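Local coordinates for protein nitrite reductase (Hyphomicrobium denitrificans, PDB 2DV6) that probably reduces nitrite to nitric oxide at bound copper ions, taking electrons from cytochrome c in denitrification, at residues D144-P149 with N329-S334; T170-G175 with T184-N189; I405-R410 with D437-E442; P340-V345 with F428-G433. All coordinates share one frame; numbering follows the deposited sequence.

Contact 1 of 4, residues D144-P149 with N329-S334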
loop_
_atom_site.group_PDB
_atom_site.type_symbol
_atom_site.label_atom_id
_atom_site.label_comp_id
_atom_site.label_asym_id
_atom_site.label_seq_id
_atom_site.Cartn_x
_atom_site.Cartn_y
_atom_site.Cartn_z
ATOM N N ASP A 144 -33.593 -23.314 9.640
ATOM C CA ASP A 144 -32.860 -24.572 9.564
ATOM C C ASP A 144 -33.035 -25.141 8.161
ATOM O O ASP A 144 -34.141 -25.469 7.755
ATOM C CB ASP A 144 -33.360 -25.551 10.618
ATOM C CG ASP A 144 -32.685 -26.915 10.530
ATOM O OD1 ASP A 144 -31.586 -27.066 9.926
ATOM O OD2 ASP A 144 -33.256 -27.859 11.110
ATOM N N ILE A 145 -31.946 -25.200 7.404
ATOM C CA ILE A 145 -32.000 -25.694 6.019
ATOM C C ILE A 145 -31.335 -27.066 5.887
ATOM O O ILE A 145 -31.043 -27.515 4.789
ATOM C CB ILE A 145 -31.413 -24.636 4.996
ATOM C CG1 ILE A 145 -30.003 -24.158 5.391
ATOM C CG2 ILE A 145 -32.395 -23.445 4.849
ATOM C CD1 ILE A 145 -28.990 -25.306 5.578
ATOM N N THR A 146 -31.106 -27.755 7.005
ATOM C CA THR A 146 -30.360 -29.001 6.963
ATOM C C THR A 146 -31.282 -30.163 6.640
ATOM O O THR A 146 -32.420 -30.203 7.079
ATOM C CB THR A 146 -29.665 -29.310 8.308
ATOM O OG1 THR A 146 -30.665 -29.367 9.348
ATOM C CG2 THR A 146 -28.606 -28.212 8.656
ATOM N N ARG A 147 -30.754 -31.124 5.894
ATOM C CA ARG A 147 -31.431 -32.370 5.637
ATOM C C ARG A 147 -30.973 -33.338 6.722
ATOM O O ARG A 147 -29.775 -33.629 6.822
ATOM C CB ARG A 147 -30.938 -32.911 4.315
ATOM C CG ARG A 147 -31.627 -34.164 3.846
ATOM C CD ARG A 147 -32.447 -33.739 2.659
ATOM N NE ARG A 147 -33.786 -33.782 3.047
ATOM C CZ ARG A 147 -34.779 -33.130 2.468
ATOM N NH1 ARG A 147 -34.586 -32.274 1.492
ATOM N NH2 ARG A 147 -35.990 -33.331 2.956
ATOM N N ASP A 148 -31.932 -33.857 7.502
ATOM C CA ASP A 148 -31.718 -34.972 8.433
ATOM C C ASP A 148 -31.213 -36.177 7.609
ATOM O O ASP A 148 -31.776 -36.492 6.570
ATOM C CB ASP A 148 -33.071 -35.281 9.126
ATOM C CG ASP A 148 -32.962 -36.377 10.211
ATOM O OD1 ASP A 148 -32.167 -37.330 10.065
ATOM O OD2 ASP A 148 -33.702 -36.286 11.218
ATOM N N PRO A 149 -30.094 -36.802 7.998
ATOM C CA PRO A 149 -29.593 -37.895 7.163
ATOM C C PRO A 149 -30.451 -39.189 7.179
ATOM O O PRO A 149 -30.222 -40.087 6.345
ATOM C CB PRO A 149 -28.210 -38.183 7.753
ATOM C CG PRO A 149 -28.369 -37.774 9.254
ATOM C CD PRO A 149 -29.216 -36.525 9.153
ATOM N N ASN A 329 -24.688 -31.866 4.395
ATOM C CA ASN A 329 -26.122 -31.576 4.616
ATOM C C ASN A 329 -26.410 -30.158 5.103
ATOM O O ASN A 329 -27.146 -29.965 6.092
ATOM C CB ASN A 329 -26.761 -32.651 5.520
ATOM C CG ASN A 329 -26.801 -34.007 4.847
ATOM O OD1 ASN A 329 -26.047 -34.230 3.909
ATOM N ND2 ASN A 329 -27.688 -34.920 5.296
ATOM N N GLY A 330 -25.780 -29.172 4.433
ATOM C CA GLY A 330 -26.247 -27.787 4.473
ATOM C C GLY A 330 -25.581 -26.777 5.384
ATOM O O GLY A 330 -25.600 -25.580 5.099
ATOM N N SER A 331 -24.969 -27.224 6.485
ATOM C CA SER A 331 -24.671 -26.266 7.519
ATOM C C SER A 331 -23.559 -26.739 8.429
ATOM O O SER A 331 -23.281 -27.958 8.498
ATOM C CB SER A 331 -25.929 -26.090 8.365
ATOM O OG SER A 331 -25.940 -24.845 9.023
ATOM N N VAL A 332 -22.953 -25.800 9.158
ATOM C CA VAL A 332 -21.986 -26.188 10.174
ATOM C C VAL A 332 -22.689 -26.889 11.352
ATOM O O VAL A 332 -23.653 -26.350 11.886
ATOM C CB VAL A 332 -21.129 -24.996 10.667
ATOM C CG1 VAL A 332 -20.193 -25.463 11.854
ATOM C CG2 VAL A 332 -20.269 -24.437 9.505
ATOM N N GLY A 333 -22.225 -28.086 11.723
ATOM C CA GLY A 333 -22.826 -28.846 12.831
ATOM C C GLY A 333 -24.098 -29.602 12.461
ATOM O O GLY A 333 -24.806 -30.149 13.336
ATOM N N SER A 334 -24.392 -29.619 11.164
ATOM C CA SER A 334 -25.560 -30.285 10.646
ATOM C C SER A 334 -25.650 -31.739 11.144
ATOM O O SER A 334 -26.679 -32.146 11.713
ATOM C CB SER A 334 -25.553 -30.247 9.118
ATOM O OG SER A 334 -26.647 -31.002 8.607
#
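N329 reaches R147 across two loops of a copper nitrite reductase built from cupredoxin β-sandwiches: segment 144-149 leads towards strand 163-178, while segment 329-334 follows strand 325-328 and forms a type II β turn from S331 to S334 at the start of helix 334-338. Polar contact rests on the N329 carboxamide. Its ND2 donates to R147 O at 2.9 Å, with an N-H...O angle of 149°, coming from above the carbonyl plane. ND2 also bonds to Y293 O and OD1 accepts from M295 N, which fixes the amide flip and ties the loop pair to strand 290-299. An alanine here would probably leave R147 O without this donor and open a gap beside P149, where the amide now lies. R147 turns its charged end away to D151. Each loop braces itself as well: T146 N donates to D144 OD1 in an Asx turn, and S334 OG donates to N329 O at 2.8 Å.

Apolar contact centres on T146. Its CG2, anti to the carbonyl carbon, pushes between S331 and S334, tighter than usual against S331 CB at 3.4 Å and equally near S334 OG. T146 CB is 3.4 Å from N329 O. Glycine suits position 330, since a β carbon would run into I145 CD1 and the preceding carbonyl oxygen. I145 CD1 rests 3.4 Å from G330 O, an oxygen that accepts from Y185 OH.

Contact 2 of 4, residues T170-G175 with T184-N189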
loop_
_atom_site.group_PDB
_atom_site.type_symbol
_atom_site.label_atom_id
_atom_site.label_comp_id
_atom_site.label_asym_id
_atom_site.label_seq_id
_atom_site.Cartn_x
_atom_site.Cartn_y
_atom_site.Cartn_z
ATOM N N THR A 170 -38.617 -24.886 -5.716
ATOM C CA THR A 170 -37.342 -24.165 -5.563
ATOM C C THR A 170 -37.578 -22.924 -4.719
ATOM O O THR A 170 -38.420 -22.085 -5.045
ATOM C CB THR A 170 -36.671 -23.835 -6.909
ATOM O OG1 THR A 170 -37.576 -23.079 -7.736
ATOM C CG2 THR A 170 -36.329 -25.138 -7.627
ATOM N N VAL A 171 -36.904 -22.871 -3.569
ATOM C CA VAL A 171 -37.072 -21.761 -2.638
ATOM C C VAL A 171 -35.735 -21.146 -2.219
ATOM O O VAL A 171 -34.818 -21.864 -1.846
ATOM C CB VAL A 171 -38.058 -22.096 -1.401
ATOM C CG1 VAL A 171 -38.485 -23.499 -1.366
ATOM C CG2 VAL A 171 -37.493 -21.722 -0.071
ATOM N N GLU A 172 -35.677 -19.812 -2.283
ATOM C CA GLU A 172 -34.581 -19.001 -1.771
ATOM C C GLU A 172 -34.919 -18.540 -0.347
ATOM O O GLU A 172 -35.953 -17.932 -0.107
ATOM C CB GLU A 172 -34.306 -17.811 -2.711
ATOM C CG GLU A 172 -34.172 -18.263 -4.207
ATOM C CD GLU A 172 -34.247 -17.114 -5.206
ATOM O OE1 GLU A 172 -34.207 -17.385 -6.411
ATOM O OE2 GLU A 172 -34.322 -15.932 -4.804
ATOM N N VAL A 173 -34.045 -18.856 0.608
ATOM C CA VAL A 173 -34.374 -18.671 1.997
ATOM C C VAL A 173 -33.122 -18.269 2.788
ATOM O O VAL A 173 -32.032 -18.803 2.559
ATOM C CB VAL A 173 -35.000 -19.985 2.579
ATOM C CG1 VAL A 173 -34.082 -21.179 2.397
ATOM C CG2 VAL A 173 -35.380 -19.820 4.032
ATOM N N LYS A 174 -33.279 -17.332 3.710
ATOM C CA LYS A 174 -32.212 -17.034 4.663
ATOM C C LYS A 174 -32.056 -18.206 5.618
ATOM O O LYS A 174 -32.959 -18.476 6.411
ATOM C CB LYS A 174 -32.525 -15.754 5.439
ATOM C CG LYS A 174 -31.473 -15.406 6.514
ATOM C CD LYS A 174 -32.064 -14.323 7.395
ATOM C CE LYS A 174 -31.055 -13.791 8.367
ATOM N NZ LYS A 174 -31.628 -12.556 8.983
ATOM N N GLY A 175 -30.918 -18.892 5.535
ATOM C CA GLY A 175 -30.679 -20.085 6.318
ATOM C C GLY A 175 -29.564 -19.936 7.339
ATOM O O GLY A 175 -28.668 -19.064 7.201
ATOM N N THR A 184 -27.925 -16.634 2.362
ATOM C CA THR A 184 -29.034 -16.918 1.472
ATOM C C THR A 184 -28.870 -18.231 0.714
ATOM O O THR A 184 -28.098 -18.314 -0.267
ATOM C CB THR A 184 -29.291 -15.762 0.466
ATOM O OG1 THR A 184 -29.509 -14.553 1.200
ATOM C CG2 THR A 184 -30.543 -16.051 -0.366
ATOM N N TYR A 185 -29.630 -19.249 1.142
ATOM C CA TYR A 185 -29.590 -20.508 0.459
ATOM C C TYR A 185 -30.620 -20.560 -0.681
ATOM O O TYR A 185 -31.660 -19.904 -0.641
ATOM C CB TYR A 185 -29.825 -21.679 1.425
ATOM C CG TYR A 185 -28.712 -21.975 2.418
ATOM C CD1 TYR A 185 -28.539 -21.200 3.552
ATOM C CD2 TYR A 185 -27.879 -23.082 2.231
ATOM C CE1 TYR A 185 -27.546 -21.502 4.490
ATOM C CE2 TYR A 185 -26.877 -23.397 3.150
ATOM C CZ TYR A 185 -26.714 -22.596 4.268
ATOM O OH TYR A 185 -25.752 -22.939 5.194
ATOM N N TRP A 186 -30.325 -21.375 -1.691
ATOM C CA TRP A 186 -31.301 -21.669 -2.725
ATOM C C TRP A 186 -31.455 -23.165 -2.684
ATOM O O TRP A 186 -30.462 -23.902 -2.720
ATOM C CB TRP A 186 -30.810 -21.225 -4.122
ATOM C CG TRP A 186 -30.514 -19.734 -4.257
ATOM C CD1 TRP A 186 -30.847 -18.730 -3.386
ATOM C CD2 TRP A 186 -29.877 -19.100 -5.370
ATOM N NE1 TRP A 186 -30.416 -17.520 -3.878
ATOM C CE2 TRP A 186 -29.838 -17.718 -5.104
ATOM C CE3 TRP A 186 -29.307 -19.572 -6.554
ATOM C CZ2 TRP A 186 -29.238 -16.788 -5.996
ATOM C CZ3 TRP A 186 -28.729 -18.646 -7.437
ATOM C CH2 TRP A 186 -28.685 -17.289 -7.146
ATOM N N THR A 187 -32.684 -23.634 -2.620
ATOM C CA THR A 187 -32.886 -25.023 -2.252
ATOM C C THR A 187 -33.976 -25.671 -3.080
ATOM O O THR A 187 -34.849 -24.999 -3.613
ATOM C CB THR A 187 -33.368 -25.141 -0.779
ATOM O OG1 THR A 187 -34.666 -24.539 -0.692
ATOM C CG2 THR A 187 -32.405 -24.446 0.209
ATOM N N PHE A 188 -33.919 -26.995 -3.142
ATOM C CA PHE A 188 -35.089 -27.810 -3.461
ATOM C C PHE A 188 -35.825 -28.145 -2.163
ATOM O O PHE A 188 -35.268 -28.795 -1.284
ATOM C CB PHE A 188 -34.663 -29.098 -4.177
ATOM C CG PHE A 188 -34.058 -28.863 -5.535
ATOM C CD1 PHE A 188 -34.868 -28.453 -6.619
ATOM C CD2 PHE A 188 -32.682 -29.058 -5.740
ATOM C CE1 PHE A 188 -34.312 -28.253 -7.899
ATOM C CE2 PHE A 188 -32.108 -28.858 -6.998
ATOM C CZ PHE A 188 -32.914 -28.444 -8.087
ATOM N N ASN A 189 -37.070 -27.679 -2.046
ATOM C CA ASN A 189 -37.969 -28.008 -0.915
ATOM C C ASN A 189 -37.437 -27.517 0.420
ATOM O O ASN A 189 -37.674 -28.147 1.455
ATOM C CB ASN A 189 -38.271 -29.503 -0.852
ATOM C CG ASN A 189 -39.374 -29.953 -1.852
ATOM O OD1 ASN A 189 -39.812 -29.214 -2.744
ATOM N ND2 ASN A 189 -39.822 -31.162 -1.678
#
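T187 and V171 form a hydrogen-bonded pair of this antiparallel hairpin, in which V171 O is gripped twice, by T187 N and by T187 OG1, the latter at 2.9 Å. OG1 reaches it because chi1 of 65° sets the hydroxyl between the backbone N and carbonyl carbon. A valine here would probably leave V171 O with the backbone N-H of this pair alone, its second donor gone. V171 N returns a bond to T187 O, and V173 and Y185 form the next hydrogen-bonded pair, with Y185 N to V173 O at 2.8 Å.

Packing is close on the face carrying T170, E172, W186 and F188: E172 CG sits over one face of the indole, 3.5 Å from W186 CD1, in a CH-π contact, and T170 CG2 lies alongside F188 CE1 at 3.7 Å. By contrast, at the K174-T184 end both residues are exposed and their side chains do not meet.

E172 OE1 accepts from H219 NE2, T170 touches M273, and W186 packs on H219 and H268. H219, H268 and M273, with C260, bind copper, so this hairpin supplies second-shell residues to a cupredoxin copper site of the type 1 kind.

Contact 3 of 4, residues I405-R410 with D437-E442; sequences IDRAGR and DSIMHE. With K (potassium ion), chain J.
D437 OD1 is gripped from its own turn and from R407 across the contact. M440 N meets it nearly end-on to the C-O bond at 2.9 Å, with an N-H...O angle of 158°, which makes an Asx motif. I439 N adds a weak bond, and R407 NH1 a weak one at 3.3 Å that belongs to a salt bridge. The other carboxylate oxygen, D437 OD2, lies over one face of the guanidinium and closes to 3.1 Å from R407 CB; the two flat groups are turned 64° apart. R407 holds its own plane by folding back: CG stands between the backbone N and carbonyl carbon (chi1 61°), and both NE and NH2 donate side-on to A408 O. NH1 bonds to K435 O, just ahead of the turn. D437 probably balances part of the arginine's charge, while the carbonyl oxygens of A408 and K435 take its N-H groups.

The apolar part is made by I439. Its CD1 touches D406 CB at 3.6 Å, and I439 CG2 slides past the aliphatic arm of R407. Beyond that first methyl, D406 turns its carboxylate to a potassium ion, bound by OD2 at 2.4 Å, by three waters and by atoms that include E369 OE1 and K404 O. One of the waters also donates weakly to D406 OD1.

The contact joins the bend between strands 397-404 and 409-415 to the C-terminal strand 440-442. That last strand pairs antiparallel with a strand of a second subunit, while T227 of that subunit packs on D406 and M440.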
loop_
_atom_site.group_PDB
_atom_site.type_symbol
_atom_site.label_atom_id
_atom_site.label_comp_id
_atom_site.label_asym_id
_atom_site.label_seq_id
_atom_site.Cartn_x
_atom_site.Cartn_y
_atom_site.Cartn_z
ATOM N N ILE A 405 -21.669 -52.556 11.474
ATOM C CA ILE A 405 -21.125 -51.945 12.673
ATOM C C ILE A 405 -20.882 -52.982 13.783
ATOM O O ILE A 405 -21.807 -53.387 14.461
ATOM C CB ILE A 405 -22.047 -50.816 13.149
ATOM C CG1 ILE A 405 -22.175 -49.758 12.039
ATOM C CG2 ILE A 405 -21.518 -50.188 14.440
ATOM C CD1 ILE A 405 -23.326 -48.808 12.265
ATOM N N ASP A 406 -19.634 -53.403 13.963
ATOM C CA ASP A 406 -19.327 -54.508 14.878
ATOM C C ASP A 406 -19.389 -54.119 16.346
ATOM O O ASP A 406 -19.607 -54.961 17.199
ATOM C CB ASP A 406 -17.938 -55.094 14.597
ATOM C CG ASP A 406 -17.677 -55.271 13.129
ATOM O OD1 ASP A 406 -17.804 -56.395 12.598
ATOM O OD2 ASP A 406 -17.356 -54.248 12.496
ATOM N N ARG A 407 -19.175 -52.851 16.649
ATOM C CA ARG A 407 -19.122 -52.437 18.030
ATOM C C ARG A 407 -19.484 -50.983 18.192
ATOM O O ARG A 407 -19.625 -50.251 17.211
ATOM C CB ARG A 407 -17.737 -52.733 18.628
ATOM C CG ARG A 407 -16.570 -52.021 17.969
ATOM C CD ARG A 407 -15.552 -51.708 19.036
ATOM N NE ARG A 407 -16.064 -50.624 19.868
ATOM C CZ ARG A 407 -15.609 -50.271 21.065
ATOM N NH1 ARG A 407 -14.619 -50.937 21.655
ATOM N NH2 ARG A 407 -16.185 -49.254 21.692
ATOM N N ALA A 408 -19.630 -50.580 19.446
ATOM C CA ALA A 408 -20.113 -49.278 19.827
ATOM C C ALA A 408 -19.079 -48.164 19.572
ATOM O O ALA A 408 -17.890 -48.417 19.507
ATOM C CB ALA A 408 -20.495 -49.311 21.304
ATOM N N GLY A 409 -19.544 -46.929 19.467
ATOM C CA GLY A 409 -18.653 -45.795 19.359
ATOM C C GLY A 409 -19.270 -44.587 18.672
ATOM O O GLY A 409 -20.391 -44.637 18.153
ATOM N N ARG A 410 -18.536 -43.483 18.699
ATOM C CA ARG A 410 -18.910 -42.354 17.917
ATOM C C ARG A 410 -18.054 -42.423 16.661
ATOM O O ARG A 410 -16.875 -42.118 16.703
ATOM C CB ARG A 410 -18.604 -41.077 18.668
ATOM C CG ARG A 410 -18.645 -39.863 17.786
ATOM C CD ARG A 410 -19.798 -39.074 18.166
ATOM N NE ARG A 410 -19.365 -37.983 18.993
ATOM C CZ ARG A 410 -20.104 -37.455 19.958
ATOM N NH1 ARG A 410 -19.621 -36.428 20.663
ATOM N NH2 ARG A 410 -21.311 -37.946 20.210
ATOM N N ASP A 437 -14.379 -53.715 24.527
ATOM C CA ASP A 437 -14.836 -55.036 24.170
ATOM C C ASP A 437 -13.723 -55.800 23.497
ATOM O O ASP A 437 -12.567 -55.329 23.460
ATOM C CB ASP A 437 -16.113 -54.982 23.316
ATOM C CG ASP A 437 -15.926 -54.237 21.996
ATOM O OD1 ASP A 437 -14.804 -54.178 21.461
ATOM O OD2 ASP A 437 -16.929 -53.713 21.486
ATOM N N SER A 438 -14.054 -56.984 22.988
ATOM C CA SER A 438 -13.031 -57.867 22.436
ATOM C C SER A 438 -12.517 -57.371 21.076
ATOM O O SER A 438 -11.471 -57.792 20.642
ATOM C CB SER A 438 -13.563 -59.299 22.314
ATOM O OG SER A 438 -14.351 -59.431 21.126
ATOM N N ILE A 439 -13.261 -56.473 20.417
ATOM C CA ILE A 439 -12.808 -55.879 19.145
ATOM C C ILE A 439 -11.861 -54.683 19.380
ATOM O O ILE A 439 -10.920 -54.477 18.612
ATOM C CB ILE A 439 -13.980 -55.500 18.231
ATOM C CG1 ILE A 439 -14.737 -56.771 17.806
ATOM C CG2 ILE A 439 -13.496 -54.686 16.996
ATOM C CD1 ILE A 439 -16.187 -56.484 17.466
ATOM N N MET A 440 -12.086 -53.928 20.452
ATOM C CA MET A 440 -11.133 -52.876 20.814
ATOM C C MET A 440 -11.297 -52.574 22.293
ATOM O O MET A 440 -12.411 -52.415 22.752
ATOM C CB MET A 440 -11.368 -51.608 19.961
ATOM C CG MET A 440 -10.297 -50.529 20.140
ATOM S SD MET A 440 -10.586 -49.053 19.120
ATOM C CE MET A 440 -10.009 -49.688 17.546
ATOM N N HIS A 441 -10.191 -52.471 23.032
ATOM C CA HIS A 441 -10.267 -52.200 24.472
ATOM C C HIS A 441 -8.949 -51.607 24.964
ATOM O O HIS A 441 -7.889 -51.863 24.375
ATOM C CB HIS A 441 -10.669 -53.468 25.286
ATOM C CG HIS A 441 -9.627 -54.562 25.301
ATOM N ND1 HIS A 441 -8.498 -54.510 26.101
ATOM C CD2 HIS A 441 -9.569 -55.755 24.650
ATOM C CE1 HIS A 441 -7.777 -55.606 25.912
ATOM N NE2 HIS A 441 -8.403 -56.376 25.041
ATOM N N GLU A 442 -9.018 -50.805 26.026
ATOM C CA GLU A 442 -7.797 -50.312 26.676
ATOM C C GLU A 442 -6.997 -51.436 27.305
ATOM O O GLU A 442 -7.545 -52.477 27.645
ATOM C CB GLU A 442 -8.053 -49.198 27.712
ATOM C CG GLU A 442 -9.069 -49.510 28.764
ATOM C CD GLU A 442 -9.479 -48.249 29.536
ATOM O OE1 GLU A 442 -8.746 -47.857 30.478
ATOM O OE2 GLU A 442 -10.523 -47.641 29.179
HETATM K K K J . -17.286 -53.071 10.408
HETATM O O HOH W 1 -17.503 -55.288 9.790
HETATM O O HOH W 2 -14.809 -53.201 10.494
HETATM O O HOH W 3 -16.867 -52.851 8.060
#

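Contact 4 of 4, residues P340-V345 with F428-G433; sequences PLYASV and FLNVDG
N430 lies side by side with Y342 on the surface of a parallel strand pair, and its side chain can be traced outward. Its CB rests against the phenol, 3.7 Å from Y342 CD1 and as near to CE1. CG, anti to the carbonyl carbon at chi1 -67°, is farther from the ring. At the tip ND2 comes back to 3.6 Å from Y342 CE1, oblique to the ring, with amide and phenol planes 52° apart; the same nitrogen lies 3.4 Å from both CB and CG of P340. OD1 accepts from R410 NH2 on the neighbouring strand.

Backbone bonds hold the register: L341 N to F428 O at 2.8 Å, N430 N to L341 O at 2.7 Å, nearly straight at 173°, and A343 N to N430 O, longer at 3.2 Å. The buried face carries L341, A343, L429 and V431. There L429 CD1 packs on L341 CB at 3.7 Å and also meets A343 CB, while V431 leans its CG1 towards V345. Farther on, where the strands part, a water bridges V345 N and D432 O.

The sheet thus has an outward face on which an aromatic, a proline and an amide lie together, and an inward one of aliphatic groups against L335, F292 and Y411. Backbone bonds join edge strand 341-343 to strand 427-431 of this cupredoxin-like sandwich; apolar groups fill the buried side, and on the other N430 OD1 is satisfied by R410.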
loop_
_atom_site.group_PDB
_atom_site.type_symbol
_atom_site.label_atom_id
_atom_site.label_comp_id
_atom_site.label_asym_id
_atom_site.label_seq_id
_atom_site.Cartn_x
_atom_site.Cartn_y
_atom_site.Cartn_z
ATOM N N PRO A 340 -27.159 -35.938 14.169
ATOM C CA PRO A 340 -26.193 -36.954 13.834
ATOM C C PRO A 340 -26.898 -38.178 13.272
ATOM O O PRO A 340 -28.141 -38.299 13.346
ATOM C CB PRO A 340 -25.529 -37.272 15.178
ATOM C CG PRO A 340 -26.451 -36.749 16.218
ATOM C CD PRO A 340 -27.158 -35.603 15.611
ATOM N N LEU A 341 -26.120 -39.055 12.658
ATOM C CA LEU A 341 -26.581 -40.394 12.347
ATOM C C LEU A 341 -26.558 -41.262 13.616
ATOM O O LEU A 341 -25.702 -41.100 14.474
ATOM C CB LEU A 341 -25.719 -41.022 11.251
ATOM C CG LEU A 341 -25.605 -40.472 9.820
ATOM C CD1 LEU A 341 -25.000 -39.050 9.776
ATOM C CD2 LEU A 341 -24.774 -41.467 8.969
ATOM N N TYR A 342 -27.526 -42.167 13.733
ATOM C CA TYR A 342 -27.692 -43.073 14.887
ATOM C C TYR A 342 -27.885 -44.476 14.349
ATOM O O TYR A 342 -28.708 -44.674 13.451
ATOM C CB TYR A 342 -28.940 -42.707 15.702
ATOM C CG TYR A 342 -28.778 -41.471 16.542
ATOM C CD1 TYR A 342 -28.002 -41.490 17.720
ATOM C CD2 TYR A 342 -29.386 -40.266 16.164
ATOM C CE1 TYR A 342 -27.821 -40.342 18.502
ATOM C CE2 TYR A 342 -29.234 -39.111 16.951
ATOM C CZ TYR A 342 -28.451 -39.162 18.111
ATOM O OH TYR A 342 -28.309 -38.016 18.868
ATOM N N ALA A 343 -27.117 -45.440 14.856
ATOM C CA ALA A 343 -27.369 -46.860 14.534
ATOM C C ALA A 343 -27.056 -47.735 15.770
ATOM O O ALA A 343 -26.675 -47.205 16.805
ATOM C CB ALA A 343 -26.557 -47.311 13.305
ATOM N N SER A 344 -27.274 -49.056 15.671
ATOM C CA SER A 344 -27.047 -49.971 16.784
ATOM C C SER A 344 -25.981 -50.972 16.433
ATOM O O SER A 344 -25.794 -51.302 15.239
ATOM C CB SER A 344 -28.328 -50.732 17.133
ATOM O OG SER A 344 -29.368 -49.819 17.415
ATOM N N VAL A 345 -25.293 -51.482 17.459
ATOM C CA VAL A 345 -24.254 -52.498 17.213
ATOM C C VAL A 345 -24.804 -53.751 16.552
ATOM O O VAL A 345 -25.932 -54.159 16.824
ATOM C CB VAL A 345 -23.273 -52.747 18.423
ATOM C CG1 VAL A 345 -23.692 -52.026 19.643
ATOM C CG2 VAL A 345 -23.025 -54.229 18.678
ATOM N N PHE A 428 -21.235 -37.043 12.731
ATOM C CA PHE A 428 -21.178 -38.128 13.721
ATOM C C PHE A 428 -22.166 -39.216 13.381
ATOM O O PHE A 428 -23.310 -38.935 12.963
ATOM C CB PHE A 428 -21.471 -37.625 15.144
ATOM C CG PHE A 428 -20.422 -36.681 15.704
ATOM C CD1 PHE A 428 -20.774 -35.739 16.665
ATOM C CD2 PHE A 428 -19.106 -36.699 15.240
ATOM C CE1 PHE A 428 -19.835 -34.826 17.167
ATOM C CE2 PHE A 428 -18.152 -35.789 15.742
ATOM C CZ PHE A 428 -18.519 -34.855 16.709
ATOM N N LEU A 429 -21.691 -40.459 13.511
ATOM C CA LEU A 429 -22.539 -41.652 13.516
ATOM C C LEU A 429 -22.443 -42.265 14.926
ATOM O O LEU A 429 -21.428 -42.858 15.278
ATOM C CB LEU A 429 -22.104 -42.651 12.437
ATOM C CG LEU A 429 -22.640 -44.099 12.486
ATOM C CD1 LEU A 429 -24.162 -44.148 12.525
ATOM C CD2 LEU A 429 -22.149 -44.861 11.281
ATOM N N ASN A 430 -23.501 -42.095 15.721
ATOM C CA ASN A 430 -23.507 -42.460 17.155
ATOM C C ASN A 430 -24.064 -43.858 17.359
ATOM O O ASN A 430 -25.221 -44.118 17.008
ATOM C CB ASN A 430 -24.341 -41.462 17.968
ATOM C CG ASN A 430 -23.720 -40.087 18.008
ATOM O OD1 ASN A 430 -22.529 -39.984 18.142
ATOM N ND2 ASN A 430 -24.521 -39.032 17.893
ATOM N N VAL A 431 -23.221 -44.750 17.903
ATOM C CA VAL A 431 -23.596 -46.141 18.155
ATOM C C VAL A 431 -23.333 -46.418 19.646
ATOM O O VAL A 431 -22.179 -46.453 20.121
ATOM C CB VAL A 431 -22.845 -47.136 17.241
ATOM C CG1 VAL A 431 -23.282 -48.568 17.531
ATOM C CG2 VAL A 431 -23.049 -46.775 15.692
ATOM N N ASP A 432 -24.425 -46.611 20.371
ATOM C CA ASP A 432 -24.375 -46.743 21.829
ATOM C C ASP A 432 -23.892 -48.123 22.263
ATOM O O ASP A 432 -24.160 -49.134 21.592
ATOM C CB ASP A 432 -25.756 -46.438 22.447
ATOM C CG ASP A 432 -25.669 -46.154 23.950
ATOM O OD1 ASP A 432 -24.523 -46.031 24.482
ATOM O OD2 ASP A 432 -26.742 -46.023 24.604
ATOM N N GLY A 433 -23.193 -48.163 23.388
ATOM C CA GLY A 433 -22.654 -49.411 23.927
ATOM C C GLY A 433 -21.353 -49.237 24.706
ATOM O O GLY A 433 -20.847 -48.116 24.847
HETATM O O HOH W 4 -25.957 -50.000 20.031
#

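In the fold
Contact 1 is buried near the centre of the chain and rests on a side-chain amide between loops, whereas contacts 2 and 4 are strand pairs bonded mainly through backbone, antiparallel and parallel respectively. Contact 2 has buried residues on both faces; contact 4 sets a buried aliphatic face against a more exposed one with Y342 and N430. Contact 3 lies farthest out, ionic and aliphatic, beside potassium and a second subunit. Contact 1 touches both strand pairs: I145 packs on V173 and Y185 of contact 2, and P149 on L341 of contact 4. Contacts 3 and 4 share one sheet, with G409 N bonded to V431 O. Contacts 2 and 3 lie on opposite sides of the chain's centre.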